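Local atomic coordinates of putative aspartate aminotransferase (Thermus thermophilus, PDB entry 1IUG), a protein that probably catalyses pyridoxal 5'-phosphate-dependent transfer of amino groups between amino acids and keto acids, as a putative aspartate aminotransferase. Residues 64-69 with 213-218; 76-81 with 92-97. All coordinates share one frame; numbering follows the deposited sequence.

Contact 1. Residues 64-69 with 213-218; sequences MEALVK and LDLARE
Leu-213 and Glu-65 meet because their side chains leave the backbone in very different ways. In Leu-213 a chi1 of 85° tucks CG between the backbone N and the carbonyl carbon, while Glu-65 sends CG anti to its N (chi1 179°) and stays extended beyond it. The two chains cross at about a right angle, and the CD1 methyl of Leu-213 lies against the glutamate's length, 3.8 Å from Glu-65 CG and 3.7 Å from Glu-65 OE2. The branch point of the same leucine rests on the helix itself, with Leu-213 CG 4.0 Å from both CA and CB of Ala-66. Leu-215 reaches the alanine with both methyls: its CD1 is 3.8 Å from Ala-66 CB, and its CD2 is 3.7 Å from Ala-66 O. With an alanine in place of Leu-213, the loss of CG and both methyls would probably open a gap beside Ala-66 and leave Glu-65 without the methyl that lies along it. The start of helix 215-222 is thereby set against helix 60-71 beside strand 52-57, where Leu-56 touches Ala-66 and Leu-54 touches Leu-215. Asn-70 ties the pieces together, bonding to Ala-66 O, Leu-213 O and Leu-215 N, while Asp-214 N-caps helix 215-222, OD1 accepting weakly from Ala-216 N and Arg-217 N. No hydrogen bond links the two segments directly, so their hold is apolar. The buried Glu-65 carboxylate is well supplied: OE2 makes a salt bridge with Lys-69 NZ at 2.9 Å, and OE1 accepts from Tyr-212 N of the second subunit. Those partners would be expected to favour its ionised form; the nearby Glu-96 carboxylate would work the other way, probably offset by Lys-69 between the two.

Contact 2. Residues 76-81 with 92-97; sequences ERVLVP and EIALEA
Val-78 and Ala-94 mark the closest approach of the two backbones, their CA atoms 8.0 Å apart. The extended segment 76-81 and the helical segment 92-97 run in roughly opposite senses, the strand going out and the helix coming back after a short connection. Helical bonds such as Glu-96 N to Glu-92 O, 3.0 Å, run to the end of helix 85-96, and Ala-97 follows just past it. Between the two backbones lies a thin layer of methyl groups. Val-78 and Val-80, two residues apart, both direct their side chains at the helix, and Ala-94 directs its CB back at them. The valines are rotated differently, with chi1 -63° in Val-78 and -179° in Val-80, yet in each case the branch that touches the helix is CG2. Val-78 CG2 stands 4.3 Å from Val-80 CG2. Ala-94 CB sits over the gap between them, 4.3 Å from Val-78 CG2 and 4.5 Å from Val-80 CG2, so the three methyls form a nearly equilateral triangle. The fit is light and wholly apolar: no hydrogen bond crosses it, and the buried area is small. The short side chain of Ala-94 probably helps the helix lie this near the strand. Strand 77-82, helix 85-96 and strand 100-105 make up a beta-alpha-beta unit, and the next strand shares in the same packing, since Val-101 touches Val-78, Val-80 and Ala-94. On its other edge strand 77-82 is flanked by strand 124-128, whose Leu-126 packs on Val-80. The helix in turn lies against helix 60-71, where Ile-93 meets Val-68.

In the fold
The two contacts lie 15 Å apart, centre to centre, on the same side of the chain's centre and around the seven-stranded mixed sheet. Along the chain the order is 64-69, 76-81, 92-97, 213-218, so contact 2 falls wholly within the long span that contact 1 bridges. Helix 60-71 connects them, leading on to strand 77-82 and packing against helix 85-96: Met-64 CB lies 3.7 Å from Ile-93 CD1, and Lys-69 CE lies 3.6 Å from Ala-97 CA. Both helices also border the second subunit, whose Tyr-211 packs on Glu-65 and Ile-93, so this layer joins the sheet to the dimer interface.

Contact 1. Residues 64-69 with 213-218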
ATOM      1  N   MET A  64       0.489  -3.885  11.167  1.00 21.16           N
ATOM      2  CA  MET A  64       1.093  -4.242  12.453  1.00 23.04           C
ATOM      3  C   MET A  64       1.714  -3.010  13.103  1.00 23.13           C
ATOM      4  O   MET A  64       1.534  -2.776  14.296  1.00 23.57           O
ATOM      5  CB  MET A  64       2.161  -5.320  12.271  1.00 23.34           C
ATOM      6  CG  MET A  64       1.623  -6.691  11.938  1.00 25.31           C
ATOM      7  SD  MET A  64       2.950  -7.805  11.432  1.00 29.53           S
ATOM      8  CE  MET A  64       3.742  -8.189  13.000  1.00 25.69           C
ATOM      9  N   GLU A  65       2.423  -2.219  12.300  1.00 23.68           N
ATOM     10  CA  GLU A  65       3.063  -0.997  12.772  1.00 24.03           C
ATOM     11  C   GLU A  65       2.039   0.040  13.215  1.00 24.33           C
ATOM     12  O   GLU A  65       2.232   0.709  14.229  1.00 25.15           O
ATOM     13  CB  GLU A  65       3.956  -0.393  11.680  1.00 23.98           C
ATOM     14  CG  GLU A  65       4.644   0.910  12.104  1.00 24.28           C
ATOM     15  CD  GLU A  65       5.677   1.399  11.104  1.00 23.71           C
ATOM     16  OE1 GLU A  65       6.216   0.579  10.336  1.00 25.48           O
ATOM     17  OE2 GLU A  65       5.964   2.610  11.096  1.00 24.94           O
ATOM     18  N   ALA A  66       0.957   0.175  12.451  1.00 23.00           N
ATOM     19  CA  ALA A  66      -0.091   1.140  12.770  1.00 23.58           C
ATOM     20  C   ALA A  66      -0.794   0.787  14.076  1.00 24.64           C
ATOM     21  O   ALA A  66      -1.174   1.674  14.843  1.00 25.18           O
ATOM     22  CB  ALA A  66      -1.097   1.218  11.642  1.00 23.87           C
ATOM     23  N   LEU A  67      -0.980  -0.510  14.308  1.00 25.47           N
ATOM     24  CA  LEU A  67      -1.628  -0.999  15.520  1.00 25.46           C
ATOM     25  C   LEU A  67      -0.792  -0.606  16.733  1.00 26.15           C
ATOM     26  O   LEU A  67      -1.309  -0.026  17.687  1.00 26.30           O
ATOM     27  CB  LEU A  67      -1.778  -2.524  15.459  1.00 22.68           C
ATOM     28  CG  LEU A  67      -2.480  -3.291  16.592  1.00 24.92           C
ATOM     29  CD1 LEU A  67      -2.941  -4.632  16.055  1.00 23.86           C
ATOM     30  CD2 LEU A  67      -1.566  -3.498  17.807  1.00 22.97           C
ATOM     31  N   VAL A  68       0.503  -0.921  16.673  1.00 27.37           N
ATOM     32  CA  VAL A  68       1.441  -0.637  17.756  1.00 29.26           C
ATOM     33  C   VAL A  68       1.598   0.857  18.045  1.00 29.43           C
ATOM     34  O   VAL A  68       1.508   1.282  19.198  1.00 28.22           O
ATOM     35  CB  VAL A  68       2.829  -1.266  17.458  1.00 29.63           C
ATOM     36  CG1 VAL A  68       3.850  -0.867  18.524  1.00 29.95           C
ATOM     37  CG2 VAL A  68       2.707  -2.780  17.392  1.00 27.57           C
ATOM     38  N   LYS A  69       1.818   1.637  16.988  1.00 29.17           N
ATOM     39  CA  LYS A  69       1.997   3.089  17.077  1.00 29.41           C
ATOM     40  C   LYS A  69       0.791   3.825  17.659  1.00 28.71           C
ATOM     41  O   LYS A  69       0.944   4.773  18.423  1.00 27.98           O
ATOM     42  CB  LYS A  69       2.242   3.684  15.683  1.00 32.20           C
ATOM     43  CG  LYS A  69       3.610   3.465  15.056  1.00 34.42           C
ATOM     44  CD  LYS A  69       4.710   4.054  15.896  1.00 38.15           C
ATOM     45  CE  LYS A  69       6.082   3.868  15.265  1.00 42.26           C
ATOM     46  NZ  LYS A  69       6.042   3.161  13.960  1.00 45.12           N
ATOM     47  N   LEU A 213       0.027   6.637   8.648  1.00 25.76           N
ATOM     48  CA  LEU A 213      -0.665   5.623   9.432  1.00 26.22           C
ATOM     49  C   LEU A 213      -1.347   6.096  10.725  1.00 26.46           C
ATOM     50  O   LEU A 213      -1.532   5.331  11.676  1.00 26.25           O
ATOM     51  CB  LEU A 213       0.249   4.407   9.647  1.00 27.04           C
ATOM     52  CG  LEU A 213       1.289   4.252  10.759  1.00 31.27           C
ATOM     53  CD1 LEU A 213       2.383   3.313  10.248  1.00 27.78           C
ATOM     54  CD2 LEU A 213       1.880   5.579  11.184  1.00 31.12           C
ATOM     55  N   ASP A 214      -1.730   7.369  10.742  1.00 26.45           N
ATOM     56  CA  ASP A 214      -2.451   7.971  11.865  1.00 27.42           C
ATOM     57  C   ASP A 214      -3.867   7.376  11.754  1.00 26.81           C
ATOM     58  O   ASP A 214      -4.591   7.656  10.799  1.00 25.62           O
ATOM     59  CB  ASP A 214      -2.488   9.496  11.668  1.00 29.36           C
ATOM     60  CG  ASP A 214      -3.259  10.240  12.760  1.00 31.90           C
ATOM     61  OD1 ASP A 214      -4.286   9.744  13.270  1.00 31.98           O
ATOM     62  OD2 ASP A 214      -2.847  11.371  13.081  1.00 34.79           O
ATOM     63  N   LEU A 215      -4.243   6.541  12.716  1.00 26.95           N
ATOM     64  CA  LEU A 215      -5.555   5.904  12.699  1.00 28.27           C
ATOM     65  C   LEU A 215      -6.721   6.828  13.037  1.00 28.67           C
ATOM     66  O   LEU A 215      -7.856   6.559  12.644  1.00 29.45           O
ATOM     67  CB  LEU A 215      -5.556   4.655  13.586  1.00 27.96           C
ATOM     68  CG  LEU A 215      -5.188   3.327  12.899  1.00 31.02           C
ATOM     69  CD1 LEU A 215      -4.138   3.512  11.817  1.00 31.96           C
ATOM     70  CD2 LEU A 215      -4.736   2.312  13.929  1.00 29.47           C
ATOM     71  N   ALA A 216      -6.437   7.933  13.725  1.00 30.31           N
ATOM     72  CA  ALA A 216      -7.476   8.899  14.081  1.00 29.58           C
ATOM     73  C   ALA A 216      -8.115   9.514  12.843  1.00 29.16           C
ATOM     74  O   ALA A 216      -9.346   9.565  12.751  1.00 28.01           O
ATOM     75  CB  ALA A 216      -6.926   9.989  14.986  1.00 31.59           C
ATOM     76  N   ARG A 217      -7.326  10.012  11.889  1.00 31.28           N
ATOM     77  CA  ARG A 217      -8.027  10.547  10.733  1.00 33.79           C
ATOM     78  C   ARG A 217      -8.489   9.559   9.674  1.00 31.53           C
ATOM     79  O   ARG A 217      -9.334   9.886   8.848  1.00 32.92           O
ATOM     80  CB  ARG A 217      -7.562  11.937  10.237  1.00 38.77           C
ATOM     81  CG  ARG A 217      -6.985  12.153   8.823  1.00 38.93           C
ATOM     82  CD  ARG A 217      -5.695  11.469   8.490  1.00 39.75           C
ATOM     83  NE  ARG A 217      -4.717  12.548   8.298  1.00 37.80           N
ATOM     84  CZ  ARG A 217      -3.477  12.560   8.781  1.00 37.95           C
ATOM     85  NH1 ARG A 217      -3.010  11.538   9.480  1.00 39.75           N
ATOM     86  NH2 ARG A 217      -2.738  13.651   8.667  1.00 39.52           N
ATOM     87  N   GLU A 218      -8.021   8.319   9.779  1.00 30.41           N
ATOM     88  CA  GLU A 218      -8.486   7.268   8.882  1.00 30.63           C
ATOM     89  C   GLU A 218      -9.869   6.890   9.422  1.00 29.20           C
ATOM     90  O   GLU A 218     -10.821   6.765   8.662  1.00 29.27           O
ATOM     91  CB  GLU A 218      -7.569   6.037   8.908  1.00 28.14           C
ATOM     92  CG  GLU A 218      -6.348   6.122   8.005  1.00 27.64           C
ATOM     93  CD  GLU A 218      -6.666   6.044   6.511  1.00 28.43           C
ATOM     94  OE1 GLU A 218      -7.854   6.086   6.112  1.00 26.12           O
ATOM     95  OE2 GLU A 218      -5.704   5.945   5.720  1.00 31.10           O
TER

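Contact 2. Residues 76-81 with 92-97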
ATOM      1  N   GLU A  76       6.306   3.297  27.022  1.00 41.67           N
ATOM      2  CA  GLU A  76       5.445   2.285  27.636  1.00 40.91           C
ATOM      3  C   GLU A  76       6.024   0.869  27.617  1.00 40.92           C
ATOM      4  O   GLU A  76       6.738   0.480  26.692  1.00 40.95           O
ATOM      5  CB  GLU A  76       4.048   2.298  27.013  1.00 40.83           C
ATOM      6  CG  GLU A  76       3.273   3.584  27.254  1.00 42.82           C
ATOM      7  CD  GLU A  76       1.779   3.411  27.048  1.00 44.74           C
ATOM      8  OE1 GLU A  76       1.185   4.139  26.224  1.00 44.79           O
ATOM      9  OE2 GLU A  76       1.190   2.545  27.725  1.00 47.85           O
ATOM     10  N   ARG A  77       5.697   0.121  28.668  1.00 41.11           N
ATOM     11  CA  ARG A  77       6.134  -1.260  28.892  1.00 42.12           C
ATOM     12  C   ARG A  77       5.287  -2.280  28.119  1.00 39.97           C
ATOM     13  O   ARG A  77       4.074  -2.370  28.328  1.00 38.63           O
ATOM     14  CB  ARG A  77       5.999  -1.564  30.390  1.00 46.62           C
ATOM     15  CG  ARG A  77       7.265  -1.555  31.239  1.00 51.22           C
ATOM     16  CD  ARG A  77       8.296  -2.589  30.820  1.00 55.02           C
ATOM     17  NE  ARG A  77       9.112  -2.972  31.974  1.00 58.35           N
ATOM     18  CZ  ARG A  77       9.707  -4.153  32.130  1.00 60.30           C
ATOM     19  NH1 ARG A  77       9.591  -5.092  31.202  1.00 63.37           N
ATOM     20  NH2 ARG A  77      10.405  -4.404  33.230  1.00 61.41           N
ATOM     21  N   VAL A  78       5.917  -3.058  27.245  1.00 37.07           N
ATOM     22  CA  VAL A  78       5.187  -4.080  26.493  1.00 36.63           C
ATOM     23  C   VAL A  78       5.911  -5.418  26.495  1.00 35.52           C
ATOM     24  O   VAL A  78       7.139  -5.486  26.423  1.00 35.28           O
ATOM     25  CB  VAL A  78       4.882  -3.671  25.023  1.00 35.95           C
ATOM     26  CG1 VAL A  78       3.973  -2.448  24.987  1.00 35.85           C
ATOM     27  CG2 VAL A  78       6.170  -3.435  24.249  1.00 36.31           C
ATOM     28  N   LEU A  79       5.127  -6.482  26.590  1.00 33.94           N
ATOM     29  CA  LEU A  79       5.656  -7.834  26.604  1.00 34.06           C
ATOM     30  C   LEU A  79       5.457  -8.455  25.221  1.00 33.11           C
ATOM     31  O   LEU A  79       4.339  -8.499  24.706  1.00 33.55           O
ATOM     32  CB  LEU A  79       4.937  -8.638  27.690  1.00 35.27           C
ATOM     33  CG  LEU A  79       5.277 -10.106  27.916  1.00 38.25           C
ATOM     34  CD1 LEU A  79       6.772 -10.278  28.090  1.00 40.41           C
ATOM     35  CD2 LEU A  79       4.530 -10.594  29.148  1.00 38.74           C
ATOM     36  N   VAL A  80       6.553  -8.908  24.615  1.00 31.55           N
ATOM     37  CA  VAL A  80       6.511  -9.510  23.286  1.00 30.28           C
ATOM     38  C   VAL A  80       7.199 -10.873  23.217  1.00 30.77           C
ATOM     39  O   VAL A  80       8.431 -10.959  23.224  1.00 29.84           O
ATOM     40  CB  VAL A  80       7.173  -8.586  22.223  1.00 31.37           C
ATOM     41  CG1 VAL A  80       7.094  -9.222  20.842  1.00 28.32           C
ATOM     42  CG2 VAL A  80       6.515  -7.211  22.222  1.00 26.90           C
ATOM     43  N   PRO A  81       6.409 -11.960  23.194  1.00 29.12           N
ATOM     44  CA  PRO A  81       6.963 -13.312  23.113  1.00 28.29           C
ATOM     45  C   PRO A  81       7.446 -13.537  21.683  1.00 28.64           C
ATOM     46  O   PRO A  81       6.786 -13.119  20.729  1.00 27.83           O
ATOM     47  CB  PRO A  81       5.752 -14.199  23.410  1.00 28.61           C
ATOM     48  CG  PRO A  81       4.849 -13.316  24.203  1.00 30.18           C
ATOM     49  CD  PRO A  81       4.967 -12.011  23.479  1.00 29.86           C
ATOM     50  N   GLU A  92      10.632  -6.080  16.750  1.00 30.55           N
ATOM     51  CA  GLU A  92      11.367  -5.012  16.070  1.00 32.31           C
ATOM     52  C   GLU A  92      10.496  -3.771  15.893  1.00 30.82           C
ATOM     53  O   GLU A  92      10.962  -2.649  16.071  1.00 32.83           O
ATOM     54  CB  GLU A  92      11.882  -5.489  14.711  1.00 34.51           C
ATOM     55  CG  GLU A  92      12.910  -6.618  14.774  1.00 38.20           C
ATOM     56  CD  GLU A  92      13.331  -7.113  13.394  1.00 41.92           C
ATOM     57  OE1 GLU A  92      13.119  -6.388  12.395  1.00 44.71           O
ATOM     58  OE2 GLU A  92      13.876  -8.235  13.302  1.00 45.31           O
ATOM     59  N   ILE A  93       9.228  -3.976  15.547  1.00 30.35           N
ATOM     60  CA  ILE A  93       8.287  -2.867  15.377  1.00 28.97           C
ATOM     61  C   ILE A  93       8.116  -2.114  16.701  1.00 28.76           C
ATOM     62  O   ILE A  93       8.060  -0.882  16.721  1.00 29.19           O
ATOM     63  CB  ILE A  93       6.907  -3.374  14.875  1.00 27.31           C
ATOM     64  CG1 ILE A  93       7.008  -3.799  13.408  1.00 25.72           C
ATOM     65  CG2 ILE A  93       5.828  -2.301  15.062  1.00 25.02           C
ATOM     66  CD1 ILE A  93       5.740  -4.400  12.848  1.00 25.27           C
ATOM     67  N   ALA A  94       8.041  -2.865  17.798  1.00 28.45           N
ATOM     68  CA  ALA A  94       7.883  -2.284  19.131  1.00 28.84           C
ATOM     69  C   ALA A  94       9.105  -1.444  19.503  1.00 29.71           C
ATOM     70  O   ALA A  94       8.971  -0.368  20.087  1.00 28.63           O
ATOM     71  CB  ALA A  94       7.654  -3.382  20.161  1.00 26.71           C
ATOM     72  N   LEU A  95      10.292  -1.942  19.156  1.00 30.70           N
ATOM     73  CA  LEU A  95      11.530  -1.220  19.423  1.00 33.48           C
ATOM     74  C   LEU A  95      11.547   0.108  18.671  1.00 32.94           C
ATOM     75  O   LEU A  95      11.720   1.166  19.280  1.00 31.04           O
ATOM     76  CB  LEU A  95      12.750  -2.052  19.018  1.00 36.34           C
ATOM     77  CG  LEU A  95      13.173  -3.155  19.987  1.00 39.95           C
ATOM     78  CD1 LEU A  95      14.358  -3.919  19.415  1.00 42.09           C
ATOM     79  CD2 LEU A  95      13.529  -2.542  21.341  1.00 38.82           C
ATOM     80  N   GLU A  96      11.320   0.051  17.356  1.00 31.71           N
ATOM     81  CA  GLU A  96      11.324   1.254  16.524  1.00 31.20           C
ATOM     82  C   GLU A  96      10.252   2.255  16.966  1.00 30.91           C
ATOM     83  O   GLU A  96      10.420   3.463  16.810  1.00 30.46           O
ATOM     84  CB  GLU A  96      11.156   0.879  15.044  1.00 32.63           C
ATOM     85  CG  GLU A  96      11.462   2.009  14.045  1.00 32.52           C
ATOM     86  CD  GLU A  96      10.324   3.000  13.875  1.00 32.82           C
ATOM     87  OE1 GLU A  96       9.150   2.580  13.915  1.00 33.66           O
ATOM     88  OE2 GLU A  96      10.599   4.207  13.692  1.00 35.05           O
ATOM     89  N   ALA A  97       9.161   1.749  17.537  1.00 31.37           N
ATOM     90  CA  ALA A  97       8.081   2.609  18.014  1.00 31.60           C
ATOM     91  C   ALA A  97       8.444   3.293  19.344  1.00 32.02           C
ATOM     92  O   ALA A  97       7.633   4.016  19.926  1.00 30.92           O
ATOM     93  CB  ALA A  97       6.803   1.804  18.160  1.00 32.34           C
TER